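Local coordinates for putative alpha/beta hydrolase (Desulfitobacterium hafniense, PDB 4RPC), which probably hydrolyses a substrate not yet identified, as a putative member of the alpha/beta hydrolase family, at residues L25-A30 with V103-R108. Residues are numbered along the deposited sequence; the frame is centred on the assembly and turned at random.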
ATOM      1  N   LEU A  25      -9.361  -6.568   1.371  1.00 19.54           N
ATOM      2  CA  LEU A  25      -8.883  -5.331   2.054  1.00 19.66           C
ATOM      3  C   LEU A  25      -7.992  -4.524   1.139  1.00 17.85           C
ATOM      4  O   LEU A  25      -7.055  -5.065   0.595  1.00 17.39           O
ATOM      5  CB  LEU A  25      -8.013  -5.719   3.268  1.00 21.88           C
ATOM      6  CG  LEU A  25      -8.280  -5.297   4.684  1.00 24.60           C
ATOM      7  CD1 LEU A  25      -7.052  -5.622   5.515  1.00 25.71           C
ATOM      8  CD2 LEU A  25      -8.648  -3.845   4.888  1.00 25.53           C
ATOM      9  N   LEU A  26      -8.237  -3.233   1.028  1.00 17.28           N
ATOM     10  CA  LEU A  26      -7.476  -2.371   0.186  1.00 18.32           C
ATOM     11  C   LEU A  26      -6.864  -1.272   1.017  1.00 17.78           C
ATOM     12  O   LEU A  26      -7.622  -0.434   1.594  1.00 18.38           O
ATOM     13  CB  LEU A  26      -8.381  -1.738  -0.857  1.00 19.27           C
ATOM     14  CG  LEU A  26      -9.189  -2.690  -1.697  1.00 20.74           C
ATOM     15  CD1 LEU A  26     -10.189  -1.890  -2.515  1.00 22.22           C
ATOM     16  CD2 LEU A  26      -8.299  -3.471  -2.625  1.00 21.42           C
ATOM     17  N   ILE A  27      -5.516  -1.269   1.078  1.00 16.79           N
ATOM     18  CA  ILE A  27      -4.749  -0.366   1.976  1.00 16.22           C
ATOM     19  C   ILE A  27      -3.917   0.574   1.185  1.00 16.10           C
ATOM     20  O   ILE A  27      -3.001   0.165   0.476  1.00 15.81           O
ATOM     21  CB  ILE A  27      -3.869  -1.126   2.991  1.00 17.53           C
ATOM     22  CG1 ILE A  27      -4.633  -2.265   3.662  1.00 18.29           C
ATOM     23  CG2 ILE A  27      -3.336  -0.173   4.057  1.00 18.21           C
ATOM     24  CD1 ILE A  27      -3.801  -3.129   4.618  1.00 19.32           C
ATOM     25  N   HIS A  28      -4.269   1.853   1.267  1.00 17.46           N
ATOM     26  CA  HIS A  28      -3.594   2.912   0.544  1.00 18.13           C
ATOM     27  C   HIS A  28      -2.246   3.294   1.139  1.00 17.97           C
ATOM     28  O   HIS A  28      -1.867   2.822   2.209  1.00 17.86           O
ATOM     29  CB  HIS A  28      -4.498   4.139   0.424  1.00 19.79           C
ATOM     30  CG  HIS A  28      -4.700   4.914   1.704  1.00 18.96           C
ATOM     31  ND1 HIS A  28      -3.773   5.814   2.168  1.00 19.36           N
ATOM     32  CD2 HIS A  28      -5.768   5.029   2.528  1.00 20.48           C
ATOM     33  CE1 HIS A  28      -4.207   6.374   3.285  1.00 19.84           C
ATOM     34  NE2 HIS A  28      -5.417   5.925   3.527  1.00 20.88           N
ATOM     35  N   GLY A  29      -1.493   4.105   0.417  1.00 18.03           N
ATOM     36  CA  GLY A  29      -0.151   4.491   0.870  1.00 18.38           C
ATOM     37  C   GLY A  29      -0.090   5.878   1.508  1.00 18.43           C
ATOM     38  O   GLY A  29      -1.102   6.606   1.604  1.00 17.58           O
ATOM     39  N   ALA A  30       1.096   6.210   2.000  1.00 18.50           N
ATOM     40  CA  ALA A  30       1.350   7.527   2.564  1.00 18.73           C
ATOM     41  C   ALA A  30       1.007   8.632   1.569  1.00 19.70           C
ATOM     42  O   ALA A  30       1.449   8.627   0.444  1.00 19.16           O
ATOM     43  CB  ALA A  30       2.816   7.653   2.951  1.00 19.20           C
ATOM     44  N   VAL A 103       1.545  -6.809   5.058  1.00 19.82           N
ATOM     45  CA  VAL A 103       2.455  -7.844   5.482  1.00 20.55           C
ATOM     46  C   VAL A 103       2.372  -8.000   6.970  1.00 20.17           C
ATOM     47  O   VAL A 103       2.267  -9.092   7.499  1.00 19.50           O
ATOM     48  CB  VAL A 103       3.896  -7.543   5.031  1.00 22.49           C
ATOM     49  CG1 VAL A 103       4.880  -8.552   5.610  1.00 25.22           C
ATOM     50  CG2 VAL A 103       3.976  -7.597   3.531  1.00 22.10           C
ATOM     51  N   GLU A 104       2.411  -6.881   7.667  1.00 20.94           N
ATOM     52  CA  GLU A 104       2.310  -6.916   9.131  1.00 22.75           C
ATOM     53  C   GLU A 104       1.030  -7.581   9.603  1.00 24.40           C
ATOM     54  O   GLU A 104       1.005  -8.279  10.650  1.00 25.66           O
ATOM     55  CB  GLU A 104       2.385  -5.511   9.694  1.00 21.61           C
ATOM     56  CG  GLU A 104       2.293  -5.389  11.185  1.00 22.62           C
ATOM     57  CD  GLU A 104       3.482  -5.925  11.898  1.00 25.38           C
ATOM     58  OE1 GLU A 104       4.564  -6.082  11.280  1.00 28.23           O
ATOM     59  OE2 GLU A 104       3.319  -6.209  13.094  1.00 27.42           O
HETATM   60  N   MSE A 105      -0.054  -7.328   8.908  1.00 25.57           N
HETATM   61  CA  MSE A 105      -1.292  -8.056   9.246  1.00 28.43           C
HETATM   62  C   MSE A 105      -1.168  -9.553   9.044  1.00 26.73           C
HETATM   63  O   MSE A 105      -1.689 -10.309   9.825  1.00 26.10           O
HETATM   64  CB  MSE A 105      -2.466  -7.481   8.473  1.00 30.61           C
HETATM   65  CG  MSE A 105      -2.847  -6.214   9.261  1.00 39.53           C
HETATM   66 SE   MSE A 105      -4.287  -5.440   8.228  0.80 47.98          SE
HETATM   67  CE  MSE A 105      -5.601  -6.625   9.134  1.00 46.69           C
ATOM     68  N   ALA A 106      -0.416  -9.988   8.028  1.00 25.61           N
ATOM     69  CA  ALA A 106      -0.233 -11.425   7.773  1.00 26.35           C
ATOM     70  C   ALA A 106       0.612 -12.099   8.824  1.00 28.54           C
ATOM     71  O   ALA A 106       0.474 -13.281   9.047  1.00 31.50           O
ATOM     72  CB  ALA A 106       0.375 -11.671   6.386  1.00 25.39           C
ATOM     73  N   ILE A 107       1.498 -11.343   9.444  1.00 29.72           N
ATOM     74  CA  ILE A 107       2.412 -11.849  10.450  1.00 33.70           C
ATOM     75  C   ILE A 107       1.789 -11.909  11.846  1.00 37.77           C
ATOM     76  O   ILE A 107       2.058 -12.834  12.592  1.00 38.50           O
ATOM     77  CB  ILE A 107       3.640 -10.930  10.510  1.00 34.81           C
ATOM     78  CG1 ILE A 107       4.461 -11.056   9.238  1.00 34.11           C
ATOM     79  CG2 ILE A 107       4.435 -11.157  11.794  1.00 39.77           C
ATOM     80  CD1 ILE A 107       5.594 -10.036   9.216  1.00 36.42           C
ATOM     81  N   ARG A 108       1.030 -10.889  12.239  1.00 41.21           N
ATOM     82  CA  ARG A 108       0.428 -10.860  13.564  1.00 48.14           C
ATOM     83  C   ARG A 108      -0.459 -12.076  13.818  1.00 51.88           C
ATOM     84  O   ARG A 108      -0.430 -12.669  14.904  1.00 55.05           O
ATOM     85  CB  ARG A 108      -0.427  -9.627  13.725  1.00 54.26           C
ATOM     86  CG  ARG A 108       0.336  -8.338  13.949  1.00 59.95           C
ATOM     87  CD  ARG A 108      -0.655  -7.168  13.955  1.00 67.73           C
ATOM     88  NE  ARG A 108      -2.006  -7.516  14.443  1.00 76.21           N
ATOM     89  CZ  ARG A 108      -2.390  -7.543  15.727  1.00 77.59           C
ATOM     90  NH1 ARG A 108      -1.534  -7.242  16.704  1.00 82.29           N
ATOM     91  NH2 ARG A 108      -3.643  -7.880  16.036  1.00 75.31           N
TER
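Met105, a selenomethionine on helix 97-108, meets Leu25 and Ile27 of strand 23-27 through the far end of its side chain. The backbones stay well apart, with the CA atoms of Leu25 and Met105 10.8 Å from each other, and long apolar side chains reaching out from both sides bridge the gap. Leu25 and Met105 touch tip to tip: CD1 of Leu25 lies 3.9 Å from SE of Met105 and 4.0 Å from its CE, so one methyl of the leucine packs against the whole selenium-methyl end. The chain of Met105 runs straight out through chi2, and the bend at chi3 (84°) carries CE to the Leu25 side, so that CD1 of Leu25 meets both SE and CE while Ile27 reaches SE alone. Ile27, two residues along on the same face of the strand, adds a looser touch, its CD1 4.3 Å from SE of Met105. The contact is wholly buried and purely apolar, a matter of dispersion and shape.

Met105 also packs on Leu77 and Leu81 of helix 70-83, so its side chain is packed between helix 70-83 and the central sheet. Leu25 and Ile27 both touch Pro54 of strand 50-54 and Ile92 of strand 88-95, the strands flanking theirs in the central sheet. Helix 97-108 follows the probable nucleophile elbow, and this contact seats its later turns against that sheet, as expected of the alpha/beta hydrolase fold.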